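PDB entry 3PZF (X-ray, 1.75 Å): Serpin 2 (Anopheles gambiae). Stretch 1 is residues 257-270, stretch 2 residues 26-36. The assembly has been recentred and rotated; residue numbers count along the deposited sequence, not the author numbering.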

# COMPACT_ATOMS: atom_id res chain seq x y z
N VAL A 257 19.04 3.86 2.14
CA VAL A 257 17.59 4.03 2.10
C VAL A 257 17.10 4.80 3.32
O VAL A 257 16.23 5.67 3.22
CB VAL A 257 16.88 2.66 2.02
CG1 VAL A 257 15.41 2.75 2.48
CG2 VAL A 257 16.98 2.11 0.61
N ASN A 258 17.66 4.49 4.49
CA ASN A 258 17.25 5.19 5.70
C ASN A 258 17.54 6.70 5.63
O ASN A 258 16.70 7.51 6.01
CB ASN A 258 17.91 4.54 6.94
CG ASN A 258 17.07 3.39 7.54
OD1 ASN A 258 17.62 2.42 8.06
ND2 ASN A 258 15.75 3.50 7.45
N GLN A 259 18.70 7.08 5.10
CA GLN A 259 19.02 8.50 4.96
C GLN A 259 18.06 9.18 3.99
O GLN A 259 17.59 10.28 4.25
CB GLN A 259 20.49 8.69 4.53
CG GLN A 259 21.49 8.12 5.58
CD GLN A 259 22.95 8.16 5.13
OE1 GLN A 259 23.26 7.91 3.98
NE2 GLN A 259 23.84 8.48 6.07
N VAL A 260 17.78 8.54 2.85
CA VAL A 260 16.87 9.11 1.88
C VAL A 260 15.45 9.22 2.50
O VAL A 260 14.76 10.23 2.37
CB VAL A 260 16.87 8.28 0.58
CG1 VAL A 260 15.77 8.76 -0.37
CG2 VAL A 260 18.26 8.33 -0.10
N LEU A 261 15.04 8.19 3.23
CA LEU A 261 13.74 8.24 3.92
C LEU A 261 13.57 9.48 4.82
O LEU A 261 12.55 10.16 4.77
CB LEU A 261 13.52 6.97 4.74
CG LEU A 261 13.07 5.77 3.90
CD1 LEU A 261 12.99 4.55 4.78
CD2 LEU A 261 11.71 6.02 3.23
N ASP A 262 14.58 9.77 5.64
CA ASP A 262 14.52 10.92 6.54
C ASP A 262 14.34 12.24 5.80
O ASP A 262 13.87 13.23 6.38
CB ASP A 262 15.78 10.99 7.40
CG ASP A 262 15.88 9.84 8.39
OD1 ASP A 262 14.82 9.34 8.82
OD2 ASP A 262 17.01 9.45 8.75
N ARG A 263 14.72 12.26 4.53
CA ARG A 263 14.65 13.46 3.71
C ARG A 263 13.29 13.60 3.07
O ARG A 263 12.92 14.67 2.60
CB ARG A 263 15.71 13.43 2.59
CG ARG A 263 17.15 13.65 3.06
CD ARG A 263 17.34 15.06 3.58
NE ARG A 263 17.08 16.06 2.54
CZ ARG A 263 16.90 17.36 2.78
NH1 ARG A 263 16.94 17.83 4.02
NH2 ARG A 263 16.67 18.19 1.76
N ILE A 264 12.55 12.49 3.01
CA ILE A 264 11.26 12.48 2.33
C ILE A 264 10.13 12.91 3.24
O ILE A 264 9.97 12.39 4.34
CB ILE A 264 10.93 11.08 1.80
CG1 ILE A 264 11.88 10.74 0.64
CG2 ILE A 264 9.49 11.02 1.33
CD1 ILE A 264 11.72 9.30 0.18
N ASN A 265 9.35 13.88 2.76
CA ASN A 265 8.11 14.29 3.40
C ASN A 265 7.22 14.79 2.28
O ASN A 265 7.64 14.76 1.13
CB ASN A 265 8.37 15.37 4.46
CG ASN A 265 9.17 16.54 3.91
OD1 ASN A 265 8.68 17.28 3.07
ND2 ASN A 265 10.40 16.71 4.39
N SER A 266 6.00 15.20 2.56
CA SER A 266 5.10 15.54 1.46
C SER A 266 5.68 16.60 0.52
O SER A 266 5.54 16.48 -0.69
CB SER A 266 3.75 16.01 1.99
OG SER A 266 3.09 14.91 2.59
N ALA A 267 6.25 17.66 1.09
CA ALA A 267 6.76 18.77 0.28
C ALA A 267 8.03 18.38 -0.45
O ALA A 267 8.21 18.72 -1.61
CB ALA A 267 7.02 20.00 1.17
N SER A 268 8.92 17.66 0.21
CA SER A 268 10.20 17.33 -0.42
C SER A 268 9.98 16.27 -1.51
O SER A 268 10.68 16.27 -2.52
CB SER A 268 11.22 16.86 0.61
OG SER A 268 10.91 15.56 1.06
N LEU A 269 8.99 15.40 -1.32
CA LEU A 269 8.70 14.40 -2.34
C LEU A 269 7.95 15.09 -3.47
O LEU A 269 8.21 14.82 -4.64
CB LEU A 269 7.88 13.22 -1.78
CG LEU A 269 7.58 12.08 -2.78
CD1 LEU A 269 8.86 11.41 -3.20
CD2 LEU A 269 6.57 11.06 -2.15
N HIS A 270 7.07 16.01 -3.13
CA HIS A 270 6.42 16.81 -4.15
C HIS A 270 7.47 17.44 -5.09
O HIS A 270 7.35 17.35 -6.31
CB HIS A 270 5.56 17.93 -3.56
CG HIS A 270 4.88 18.74 -4.61
ND1 HIS A 270 3.77 18.28 -5.29
CD2 HIS A 270 5.18 19.94 -5.15
CE1 HIS A 270 3.41 19.17 -6.19
NE2 HIS A 270 4.26 20.19 -6.13
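Stretch 2, residues 26-36: DLMFVKEIFKN

Residues 26-35 belong to a helix that begins earlier in the chain, its i to i+4 bonds running from V30 N to D26 O (2.9 Å) through K35 N to K31 O (3.0 Å). Against it lie helix 257-263, a short break, and a second helix from S266. The axes of 257-263 and 26-35 run nearly antiparallel (158° between N-to-C directions, signed crossing angle -158°) and approach to 10.8 Å. The register confirms the direction: CA-CA distances are 7.3 Å for N258-K35, 6.8 Å for L261-K31 and 6.4 Å for N265-L27.

K31 leaves its helix sideways, but its end comes nearer and reaches two backbone carbonyls: NZ donates to I264 O at 2.6 Å and, weakly, to L261 O at 3.3 Å, an oxygen that also accepts from I264 N at 2.9 Å. One turn earlier in stretch 2, L27 points toward stretch 1, and its CD1 packs 4.1 Å from I264 CG2, 3.9 Å from L269 CD2 and 3.6 Å from S266 N, so it spans the turn and the start of the second helix. That start is capped by N265, whose OD1 accepts from S268 N at 2.9 Å. Nearer the C-terminal end of stretch 2, L261 CD1 lies 3.8 Å from F34 CD2, at the edge of the ring and near its plane. N258 ND2 lies 4.2 Å from K35 CG, beyond which the lysine is not modelled.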

# COMPACT_ATOMS: atom_id res chain seq x y z
N ASP A 26 0.36 9.01 4.70
CA ASP A 26 0.97 7.87 3.96
C ASP A 26 2.47 7.80 4.21
O ASP A 26 2.99 6.74 4.60
CB ASP A 26 0.72 8.02 2.45
CG ASP A 26 -0.76 8.19 2.13
OD1 ASP A 26 -1.35 9.19 2.58
OD2 ASP A 26 -1.32 7.36 1.38
N LEU A 27 3.16 8.91 3.98
CA LEU A 27 4.61 8.96 4.13
C LEU A 27 5.04 8.73 5.57
O LEU A 27 6.00 8.01 5.80
CB LEU A 27 5.16 10.28 3.60
CG LEU A 27 4.93 10.45 2.09
CD1 LEU A 27 5.42 11.79 1.55
CD2 LEU A 27 5.62 9.31 1.35
N MET A 28 4.34 9.32 6.53
CA MET A 28 4.62 9.07 7.95
C MET A 28 4.51 7.58 8.29
O MET A 28 5.38 7.00 8.94
CB MET A 28 3.67 9.90 8.83
CG MET A 28 3.82 9.68 10.33
SD MET A 28 2.57 10.57 11.32
CE MET A 28 1.04 9.91 10.67
N PHE A 29 3.45 6.92 7.83
CA PHE A 29 3.22 5.54 8.21
C PHE A 29 4.21 4.60 7.48
O PHE A 29 4.69 3.62 8.04
CB PHE A 29 1.79 5.14 7.83
CG PHE A 29 1.36 3.82 8.38
CD1 PHE A 29 1.09 3.67 9.74
CD2 PHE A 29 1.21 2.72 7.54
CE1 PHE A 29 0.69 2.43 10.25
CE2 PHE A 29 0.79 1.49 8.04
CZ PHE A 29 0.54 1.35 9.39
N VAL A 30 4.47 4.89 6.23
CA VAL A 30 5.46 4.12 5.46
C VAL A 30 6.80 4.17 6.18
O VAL A 30 7.46 3.15 6.36
CB VAL A 30 5.60 4.66 4.04
CG1 VAL A 30 6.96 4.28 3.45
CG2 VAL A 30 4.46 4.11 3.16
N LYS A 31 7.19 5.35 6.63
CA LYS A 31 8.51 5.48 7.26
C LYS A 31 8.59 4.66 8.54
O LYS A 31 9.62 4.06 8.84
CB LYS A 31 8.82 6.94 7.59
CG LYS A 31 9.11 7.80 6.39
CD LYS A 31 9.88 9.02 6.85
CE LYS A 31 9.37 10.29 6.25
NZ LYS A 31 10.20 11.43 6.76
N GLU A 32 7.49 4.62 9.29
CA GLU A 32 7.41 3.84 10.52
C GLU A 32 7.57 2.35 10.25
O GLU A 32 8.27 1.65 10.97
CB GLU A 32 6.06 4.09 11.22
CG GLU A 32 5.80 3.23 12.46
CD GLU A 32 6.76 3.50 13.61
OE1 GLU A 32 7.27 4.63 13.71
OE2 GLU A 32 7.03 2.58 14.41
N ILE A 33 6.91 1.85 9.22
CA ILE A 33 7.02 0.44 8.89
C ILE A 33 8.44 0.14 8.42
O ILE A 33 9.06 -0.79 8.91
CB ILE A 33 6.01 0.04 7.78
CG1 ILE A 33 4.55 0.36 8.18
CG2 ILE A 33 6.12 -1.43 7.52
CD1 ILE A 33 4.15 -0.22 9.49
N PHE A 34 8.97 0.94 7.50
CA PHE A 34 10.28 0.63 6.91
C PHE A 34 11.39 0.60 7.97
O PHE A 34 12.28 -0.26 7.94
CB PHE A 34 10.66 1.65 5.82
CG PHE A 34 9.89 1.52 4.52
CD1 PHE A 34 8.83 0.62 4.37
CD2 PHE A 34 10.24 2.32 3.44
CE1 PHE A 34 8.12 0.54 3.16
CE2 PHE A 34 9.54 2.24 2.23
CZ PHE A 34 8.49 1.36 2.08
N LYS A 35 11.35 1.55 8.89
CA LYS A 35 12.38 1.68 9.93
C LYS A 35 12.40 0.49 10.87
O LYS A 35 13.39 0.26 11.57
CB LYS A 35 12.15 2.95 10.76
CG LYS A 35 12.62 4.24 10.08
N ASN A 36 11.31 -0.28 10.90
CA ASN A 36 11.20 -1.42 11.81
C ASN A 36 11.32 -2.80 11.14
O ASN A 36 11.17 -3.83 11.79
CB ASN A 36 9.88 -1.33 12.59
CG ASN A 36 9.97 -0.35 13.75
OD1 ASN A 36 10.34 -0.73 14.87
ND2 ASN A 36 9.68 0.92 13.49